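Local coordinates for probable thiamine pyrophosphokinase (Staphylococcus saprophyticus, PDB 3L8M), which probably transfers a pyrophosphate group from ATP to thiamine, making thiamine diphosphate, at residues A[44-49]-A[75-80]; A[111-116]-A[125-130]; A[59-62]-A[66-69]. All blocks are in the same frame, centred on the assembly; numbering follows the deposited sequence.

Contact 1 of 3, residues A[44-49]-A[75-80]; sequences FAVGDF and DTDLAL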
loop_
_atom_site.group_PDB
_atom_site.type_symbol
_atom_site.label_atom_id
_atom_site.label_comp_id
_atom_site.label_asym_id
_atom_site.label_seq_id
_atom_site.Cartn_x
_atom_site.Cartn_y
_atom_site.Cartn_z
ATOM N N PHE A 44 -9.648 13.117 -0.750
ATOM C CA PHE A 44 -10.359 14.289 -1.252
ATOM C C PHE A 44 -11.178 14.913 -0.127
ATOM O O PHE A 44 -11.447 14.270 0.881
ATOM C CB PHE A 44 -11.256 13.926 -2.445
ATOM C CG PHE A 44 -12.445 13.076 -2.103
ATOM C CD1 PHE A 44 -13.587 13.640 -1.534
ATOM C CD2 PHE A 44 -12.446 11.716 -2.398
ATOM C CE1 PHE A 44 -14.706 12.873 -1.276
ATOM C CE2 PHE A 44 -13.569 10.931 -2.138
ATOM C CZ PHE A 44 -14.705 11.515 -1.574
ATOM N N ALA A 45 -11.567 16.167 -0.293
ATOM C CA ALA A 45 -12.327 16.845 0.740
ATOM C C ALA A 45 -13.433 17.726 0.177
ATOM O O ALA A 45 -13.321 18.251 -0.930
ATOM C CB ALA A 45 -11.387 17.684 1.591
ATOM N N VAL A 46 -14.499 17.882 0.958
ATOM C CA VAL A 46 -15.631 18.715 0.587
ATOM C C VAL A 46 -15.771 19.735 1.709
ATOM O O VAL A 46 -15.565 19.402 2.877
ATOM C CB VAL A 46 -16.941 17.900 0.518
ATOM C CG1 VAL A 46 -18.080 18.795 0.066
ATOM C CG2 VAL A 46 -16.785 16.718 -0.422
ATOM N N GLY A 47 -16.107 20.972 1.368
ATOM C CA GLY A 47 -16.266 21.976 2.400
ATOM C C GLY A 47 -15.456 23.219 2.140
ATOM O O GLY A 47 -14.457 23.177 1.422
ATOM N N ASP A 48 -15.885 24.326 2.739
ATOM C CA ASP A 48 -15.224 25.617 2.579
ATOM C C ASP A 48 -14.428 25.115 3.785
ATOM O O ASP A 48 -15.006 24.514 4.695
ATOM C CB ASP A 48 -16.012 26.692 3.326
ATOM N N PHE A 49 -13.116 25.368 3.774
ATOM C CA PHE A 49 -12.174 24.954 4.828
ATOM C C PHE A 49 -11.354 26.255 4.738
ATOM O O PHE A 49 -11.223 26.854 3.669
ATOM C CB PHE A 49 -11.381 23.751 4.261
ATOM C CG PHE A 49 -10.708 24.011 2.938
ATOM C CD1 PHE A 49 -9.488 24.685 2.877
ATOM C CD2 PHE A 49 -11.292 23.577 1.751
ATOM C CE1 PHE A 49 -8.860 24.924 1.650
ATOM C CE2 PHE A 49 -10.673 23.810 0.518
ATOM C CZ PHE A 49 -9.454 24.485 0.469
ATOM N N ASP A 75 -27.678 19.538 -1.380
ATOM C CA ASP A 75 -27.246 18.540 -0.406
ATOM C C ASP A 75 -26.192 19.110 0.538
ATOM O O ASP A 75 -25.471 20.053 0.184
ATOM C CB ASP A 75 -26.668 17.315 -1.118
ATOM C CG ASP A 75 -27.739 16.411 -1.698
ATOM O OD1 ASP A 75 -27.373 15.378 -2.300
ATOM O OD2 ASP A 75 -28.940 16.726 -1.547
ATOM N N THR A 76 -26.109 18.537 1.738
ATOM C CA THR A 76 -25.127 18.971 2.727
ATOM C C THR A 76 -23.730 18.522 2.282
ATOM O O THR A 76 -23.598 17.711 1.363
ATOM C CB THR A 76 -25.412 18.350 4.106
ATOM O OG1 THR A 76 -25.292 16.924 4.017
ATOM C CG2 THR A 76 -26.824 18.726 4.588
ATOM N N ASP A 77 -22.692 19.051 2.930
ATOM C CA ASP A 77 -21.324 18.682 2.589
ATOM C C ASP A 77 -21.079 17.198 2.848
ATOM O O ASP A 77 -20.382 16.519 2.080
ATOM C CB ASP A 77 -20.326 19.548 3.368
ATOM C CG ASP A 77 -20.354 21.008 2.922
ATOM O OD1 ASP A 77 -21.041 21.315 1.930
ATOM O OD2 ASP A 77 -19.690 21.849 3.550
ATOM N N LEU A 78 -21.681 16.680 3.912
ATOM C CA LEU A 78 -21.520 15.271 4.235
ATOM C C LEU A 78 -22.205 14.383 3.197
ATOM O O LEU A 78 -21.692 13.321 2.843
ATOM C CB LEU A 78 -22.095 14.962 5.626
ATOM C CG LEU A 78 -22.105 13.465 5.978
ATOM C CD1 LEU A 78 -20.680 12.942 5.857
ATOM C CD2 LEU A 78 -22.661 13.223 7.400
ATOM N N ALA A 79 -23.366 14.813 2.705
ATOM C CA ALA A 79 -24.096 14.002 1.733
ATOM C C ALA A 79 -23.354 13.910 0.403
ATOM O O ALA A 79 -23.432 12.896 -0.290
ATOM C CB ALA A 79 -25.508 14.562 1.526
ATOM N N LEU A 80 -22.643 14.980 0.052
ATOM C CA LEU A 80 -21.864 15.018 -1.177
ATOM C C LEU A 80 -20.643 14.112 -0.982
ATOM O O LEU A 80 -20.306 13.298 -1.857
ATOM C CB LEU A 80 -21.410 16.453 -1.471
ATOM C CG LEU A 80 -22.486 17.529 -1.683
ATOM C CD1 LEU A 80 -21.828 18.897 -1.817
ATOM C CD2 LEU A 80 -23.303 17.214 -2.928
#
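Val46 and Gly47 lie against Asp77 and Leu80 in a van der Waals contact without a hydrogen bond, where the C-terminal end of edge strand 44-46 in the large mixed sheet meets the first turn of helix 77-87. Val46 does most of the work. Val46 CG1, anti to the backbone N (chi1 -177°), reaches the helix, coming within 3.8 Å of Asp77 O and 4.1 Å of Asp77 CB. The same methyl, Val46 CG1, touches Leu80 CD1 at 4.2 Å, one turn further on, so a single branch bridges two helix residues. Just past the strand, one carboxylate oxygen, Asp77 OD2, comes within 3.6 Å of Gly47 CA. Gly47 adopts a phi of 127°, open mainly to glycine, as the chain leaves the sheet. The helix start is set by Thr76 at the N-cap: Ala79 N donates to Thr76 OG1 at 3.1 Å. On the sheet side, Val46 is tied by backbone hydrogen bonds to Gly27 and Asp29 of the neighbouring strand region, and Asp29 OD1 comes close to Asp77 OD2. The contact therefore divides into an apolar half, Val46 on Leu80, and an acidic half at the helix N-terminus. No polar bond joins the two segments directly, and what holds them against each other across this contact is packing.

Contact 2 of 3, residues A[111-116]-A[125-130]; sequences QILEKP and IKLIDD
Leu113, near the C-terminal end of helix 103-113, drives its side chain between Ile125 and Leu127 of strand 124-128. Its CB is only the stem: CG stands anti to the carbonyl carbon (chi1 -63°), and the fork at CG sends the two methyls to different residues of the strand. CD2 takes the tighter place. Leu113 CD2 sits 3.2 Å from Ile125 O and 3.3 Å from Ile125 CG2, the methyl contact being tight, and 3.4 Å from Ile125 CB. Ile125 presents that CG2 because this branch is anti to its own backbone N, while its CG1 arm leads off in another direction. Leu113 CD1, the other methyl, lies 3.6 Å from Leu127 CD1 and 3.7 Å from Leu127 CG. Ile125 and Leu127 are two apart on the strand and so turn to the same face of the sheet, whereas Lys126 between them points from the opposite face, where its NZ forms a salt bridge with Glu133. Helix 103-113 is the main helix of a beta-alpha-beta crossover: strand 92-96 leads into it, the short helix 116-119 follows, and the chain returns as 124-128 alongside and parallel to 92-96. Ile125 touches Ile93 of that strand and Leu127 touches Val95, and Phe136 of strand 132-137 packs on Leu113. On the far face of the strand, the Lys126 side chain lies about 4 Å from a bound sodium ion.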
loop_
_atom_site.group_PDB
_atom_site.type_symbol
_atom_site.label_atom_id
_atom_site.label_comp_id
_atom_site.label_asym_id
_atom_site.label_seq_id
_atom_site.Cartn_x
_atom_site.Cartn_y
_atom_site.Cartn_z
ATOM N N GLN A 111 -30.367 11.166 7.867
ATOM C CA GLN A 111 -31.137 11.147 6.627
ATOM C C GLN A 111 -30.353 10.438 5.510
ATOM O O GLN A 111 -30.933 9.709 4.702
ATOM C CB GLN A 111 -31.502 12.570 6.198
ATOM C CG GLN A 111 -32.480 13.269 7.127
ATOM C CD GLN A 111 -32.760 14.698 6.712
ATOM O OE1 GLN A 111 -31.940 15.329 6.045
ATOM N NE2 GLN A 111 -33.923 15.212 7.104
ATOM N N ILE A 112 -29.040 10.657 5.461
ATOM C CA ILE A 112 -28.212 10.038 4.433
ATOM C C ILE A 112 -28.253 8.508 4.488
ATOM O O ILE A 112 -28.407 7.846 3.456
ATOM C CB ILE A 112 -26.749 10.506 4.538
ATOM C CG1 ILE A 112 -26.669 12.013 4.307
ATOM C CG2 ILE A 112 -25.894 9.805 3.490
ATOM C CD1 ILE A 112 -25.328 12.589 4.662
ATOM N N LEU A 113 -28.124 7.948 5.688
ATOM C CA LEU A 113 -28.153 6.504 5.855
ATOM C C LEU A 113 -29.482 5.939 5.356
ATOM O O LEU A 113 -29.567 4.785 4.947
ATOM C CB LEU A 113 -27.993 6.131 7.332
ATOM C CG LEU A 113 -26.720 6.459 8.118
ATOM C CD1 LEU A 113 -27.007 6.258 9.594
ATOM C CD2 LEU A 113 -25.569 5.569 7.690
ATOM N N GLU A 114 -30.515 6.769 5.393
ATOM C CA GLU A 114 -31.852 6.350 4.994
ATOM C C GLU A 114 -32.160 6.548 3.511
ATOM O O GLU A 114 -33.215 6.137 3.032
ATOM C CB GLU A 114 -32.878 7.087 5.864
ATOM C CG GLU A 114 -32.583 6.926 7.362
ATOM C CD GLU A 114 -33.371 7.880 8.245
ATOM O OE1 GLU A 114 -33.864 8.907 7.736
ATOM O OE2 GLU A 114 -33.479 7.610 9.459
ATOM N N LYS A 115 -31.245 7.171 2.779
ATOM C CA LYS A 115 -31.473 7.376 1.358
ATOM C C LYS A 115 -31.665 6.025 0.668
ATOM O O LYS A 115 -30.860 5.102 0.832
ATOM C CB LYS A 115 -30.305 8.132 0.727
ATOM C CG LYS A 115 -30.178 9.563 1.208
ATOM C CD LYS A 115 -29.441 10.407 0.179
ATOM C CE LYS A 115 -29.534 11.892 0.509
ATOM N NZ LYS A 115 -29.053 12.749 -0.615
ATOM N N PRO A 116 -32.758 5.886 -0.094
ATOM C CA PRO A 116 -33.064 4.645 -0.810
ATOM C C PRO A 116 -32.028 4.326 -1.887
ATOM O O PRO A 116 -31.794 3.166 -2.215
ATOM C CB PRO A 116 -34.457 4.912 -1.378
ATOM C CG PRO A 116 -34.451 6.395 -1.591
ATOM C CD PRO A 116 -33.795 6.905 -0.336
ATOM N N ILE A 125 -22.938 1.997 5.131
ATOM C CA ILE A 125 -22.608 3.263 5.778
ATOM C C ILE A 125 -22.853 3.199 7.297
ATOM O O ILE A 125 -23.934 2.819 7.743
ATOM C CB ILE A 125 -23.468 4.422 5.213
ATOM C CG1 ILE A 125 -23.441 4.430 3.682
ATOM C CG2 ILE A 125 -22.947 5.750 5.740
ATOM C CD1 ILE A 125 -22.139 4.936 3.086
ATOM N N LYS A 126 -21.847 3.564 8.090
ATOM C CA LYS A 126 -21.989 3.577 9.545
ATOM C C LYS A 126 -21.491 4.894 10.144
ATOM O O LYS A 126 -20.450 5.415 9.733
ATOM C CB LYS A 126 -21.192 2.451 10.196
ATOM C CG LYS A 126 -21.680 1.055 9.954
ATOM C CD LYS A 126 -20.766 0.079 10.683
ATOM C CE LYS A 126 -21.124 -1.361 10.349
ATOM N NZ LYS A 126 -20.246 -2.343 11.049
ATOM N N LEU A 127 -22.243 5.428 11.108
ATOM C CA LEU A 127 -21.857 6.658 11.811
ATOM C C LEU A 127 -21.194 6.111 13.060
ATOM O O LEU A 127 -21.720 5.181 13.684
ATOM C CB LEU A 127 -23.088 7.494 12.196
ATOM C CG LEU A 127 -24.042 7.891 11.054
ATOM C CD1 LEU A 127 -25.277 8.623 11.606
ATOM C CD2 LEU A 127 -23.293 8.772 10.055
ATOM N N ILE A 128 -20.042 6.659 13.427
ATOM C CA ILE A 128 -19.334 6.154 14.591
ATOM C C ILE A 128 -18.719 7.219 15.477
ATOM O O ILE A 128 -18.154 8.174 14.977
ATOM C CB ILE A 128 -18.160 5.221 14.166
ATOM C CG1 ILE A 128 -18.640 4.171 13.154
ATOM C CG2 ILE A 128 -17.531 4.570 15.399
ATOM C CD1 ILE A 128 -17.499 3.290 12.612
ATOM N N ASP A 129 -18.853 7.065 16.796
ATOM C CA ASP A 129 -18.187 7.963 17.733
ATOM C C ASP A 129 -17.645 7.104 18.874
ATOM O O ASP A 129 -17.764 5.873 18.829
ATOM C CB ASP A 129 -19.081 9.122 18.231
ATOM C CG ASP A 129 -20.275 8.689 19.072
ATOM O OD1 ASP A 129 -20.418 7.506 19.445
ATOM O OD2 ASP A 129 -21.087 9.592 19.374
ATOM N N ASP A 130 -17.034 7.730 19.874
ATOM C CA ASP A 130 -16.438 6.984 20.982
ATOM C C ASP A 130 -17.375 6.069 21.776
ATOM O O ASP A 130 -16.899 5.206 22.510
ATOM C CB ASP A 130 -15.737 7.947 21.954
ATOM C CG ASP A 130 -16.652 9.053 22.440
ATOM O OD1 ASP A 130 -17.874 8.955 22.214
ATOM O OD2 ASP A 130 -16.147 10.013 23.051
#

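Contact 3 of 3, residues A[59-62]-A[66-69]; sequences FIQQ and INPY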
loop_
_atom_site.group_PDB
_atom_site.type_symbol
_atom_site.label_atom_id
_atom_site.label_comp_id
_atom_site.label_asym_id
_atom_site.label_seq_id
_atom_site.Cartn_x
_atom_site.Cartn_y
_atom_site.Cartn_z
ATOM N N PHE A 59 -2.530 24.276 -2.791
ATOM C CA PHE A 59 -2.233 22.871 -2.548
ATOM C C PHE A 59 -3.523 22.080 -2.313
ATOM O O PHE A 59 -3.839 21.162 -3.068
ATOM C CB PHE A 59 -1.285 22.758 -1.344
ATOM C CG PHE A 59 -1.115 21.360 -0.832
ATOM C CD1 PHE A 59 -0.635 20.353 -1.662
ATOM C CD2 PHE A 59 -1.471 21.042 0.474
ATOM C CE1 PHE A 59 -0.513 19.046 -1.196
ATOM C CE2 PHE A 59 -1.353 19.742 0.948
ATOM C CZ PHE A 59 -0.877 18.741 0.114
ATOM N N ILE A 60 -4.261 22.456 -1.273
ATOM C CA ILE A 60 -5.524 21.812 -0.918
ATOM C C ILE A 60 -6.553 21.850 -2.052
ATOM O O ILE A 60 -7.218 20.855 -2.331
ATOM C CB ILE A 60 -6.162 22.492 0.318
ATOM C CG1 ILE A 60 -5.211 22.408 1.514
ATOM C CG2 ILE A 60 -7.490 21.833 0.657
ATOM C CD1 ILE A 60 -5.739 23.095 2.769
ATOM N N GLN A 61 -6.682 23.004 -2.700
ATOM C CA GLN A 61 -7.647 23.180 -3.783
ATOM C C GLN A 61 -7.112 22.788 -5.159
ATOM O O GLN A 61 -7.335 23.490 -6.141
ATOM C CB GLN A 61 -8.137 24.635 -3.801
ATOM C CG GLN A 61 -9.140 24.998 -4.903
ATOM C CD GLN A 61 -10.466 24.255 -4.799
ATOM O OE1 GLN A 61 -10.724 23.303 -5.541
ATOM N NE2 GLN A 61 -11.315 24.692 -3.873
ATOM N N GLN A 62 -6.401 21.672 -5.233
ATOM C CA GLN A 62 -5.874 21.194 -6.506
ATOM C C GLN A 62 -5.540 19.712 -6.418
ATOM O O GLN A 62 -5.479 19.020 -7.435
ATOM C CB GLN A 62 -4.620 21.962 -6.913
ATOM C CG GLN A 62 -3.379 21.585 -6.118
ATOM C CD GLN A 62 -2.095 22.108 -6.743
ATOM O OE1 GLN A 62 -1.012 21.973 -6.167
ATOM N NE2 GLN A 62 -2.210 22.701 -7.932
ATOM N N ILE A 66 -12.413 18.738 -3.775
ATOM C CA ILE A 66 -13.189 18.488 -4.980
ATOM C C ILE A 66 -14.418 19.394 -4.852
ATOM O O ILE A 66 -14.714 19.890 -3.753
ATOM C CB ILE A 66 -13.583 16.980 -5.161
ATOM C CG1 ILE A 66 -14.667 16.549 -4.169
ATOM C CG2 ILE A 66 -12.338 16.119 -5.052
ATOM C CD1 ILE A 66 -14.255 16.583 -2.759
ATOM N N ASN A 67 -15.109 19.636 -5.962
ATOM C CA ASN A 67 -16.266 20.524 -5.971
ATOM C C ASN A 67 -17.501 19.920 -6.654
ATOM O O ASN A 67 -17.925 20.380 -7.716
ATOM C CB ASN A 67 -15.884 21.839 -6.665
ATOM C CG ASN A 67 -14.804 22.612 -5.915
ATOM O OD1 ASN A 67 -15.054 23.186 -4.856
ATOM N ND2 ASN A 67 -13.596 22.624 -6.462
ATOM N N PRO A 68 -18.099 18.886 -6.047
ATOM C CA PRO A 68 -19.281 18.273 -6.659
ATOM C C PRO A 68 -20.395 19.288 -6.865
ATOM O O PRO A 68 -20.662 20.116 -5.997
ATOM C CB PRO A 68 -19.658 17.172 -5.666
ATOM C CG PRO A 68 -19.128 17.694 -4.346
ATOM C CD PRO A 68 -17.795 18.267 -4.743
ATOM N N TYR A 69 -21.034 19.224 -8.028
ATOM C CA TYR A 69 -22.122 20.136 -8.370
ATOM C C TYR A 69 -23.417 19.759 -7.628
ATOM O O TYR A 69 -23.804 18.586 -7.583
ATOM C CB TYR A 69 -22.319 20.114 -9.896
ATOM C CG TYR A 69 -23.326 21.098 -10.445
ATOM C CD1 TYR A 69 -24.661 20.733 -10.619
ATOM C CD2 TYR A 69 -22.942 22.390 -10.810
ATOM C CE1 TYR A 69 -25.591 21.629 -11.145
ATOM C CE2 TYR A 69 -23.865 23.298 -11.334
ATOM C CZ TYR A 69 -25.188 22.907 -11.501
ATOM O OH TYR A 69 -26.112 23.790 -12.015
#
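Gln61 and Asn67 join their side-chain amides by one hydrogen bond, which links the C-terminal part of helix 54-63 to the loop after it in the alpha/beta catalytic domain. Asn67 ND2 donates to Gln61 OE1 at 3.1 Å with an N-H...O angle of 150°. The acceptor lies close to the amide plane of Asn67, while the donor meets the Gln61 carbonyl at a C=O...N angle of 123° and stands somewhat out of its plane. The side chains come from opposite directions, yet their amide planes are nearly parallel. Gln61 gets there by a bent chain: CG runs anti to the backbone N (chi1 179°), and a kink at the next bond turns the amide toward the loop. Asn67, by contrast, has its CB directed at the helix from the start. Further out, the residues flanking Asn67 hold the loop in place. Ile66, just before it, is buried against Phe44 and Val46 and hydrogen-bonded through its backbone to Ala45. Pro68, just after, rests on Leu80 and Gln84 of helix 77-87. Met1 of the second subunit packs on Gln61 and Ile66, and Arg91 of that subunit on Asn67, so this surface pair belongs to a subunit interface. The bond between the amides stays single: Gln61 NE2 and Asn67 OD1 are 4.1 Å apart.

Residues 59-69 of contact 3 fall between the two halves of contact 1, and contact 2 follows both along the chain. The centres of contacts 1 and 3 are about 10 Å apart, and the two touch: Val46 CG2 packs on Ile66 CD1 at 3.4 Å. Contacts 1 and 2, with centres about 15 Å apart, reach the same mixed sheet at strands 44-46 and 124-128, and their helices meet where Ile112 CD1 lies 3.5 Å from Ala79 CA. Contacts 2 and 3 stay separate, with centres about 24 Å apart. Contact 2 lies nearest the centre of the chain and contact 3 farthest, at a subunit interface that Phe44 of contact 1 also reaches.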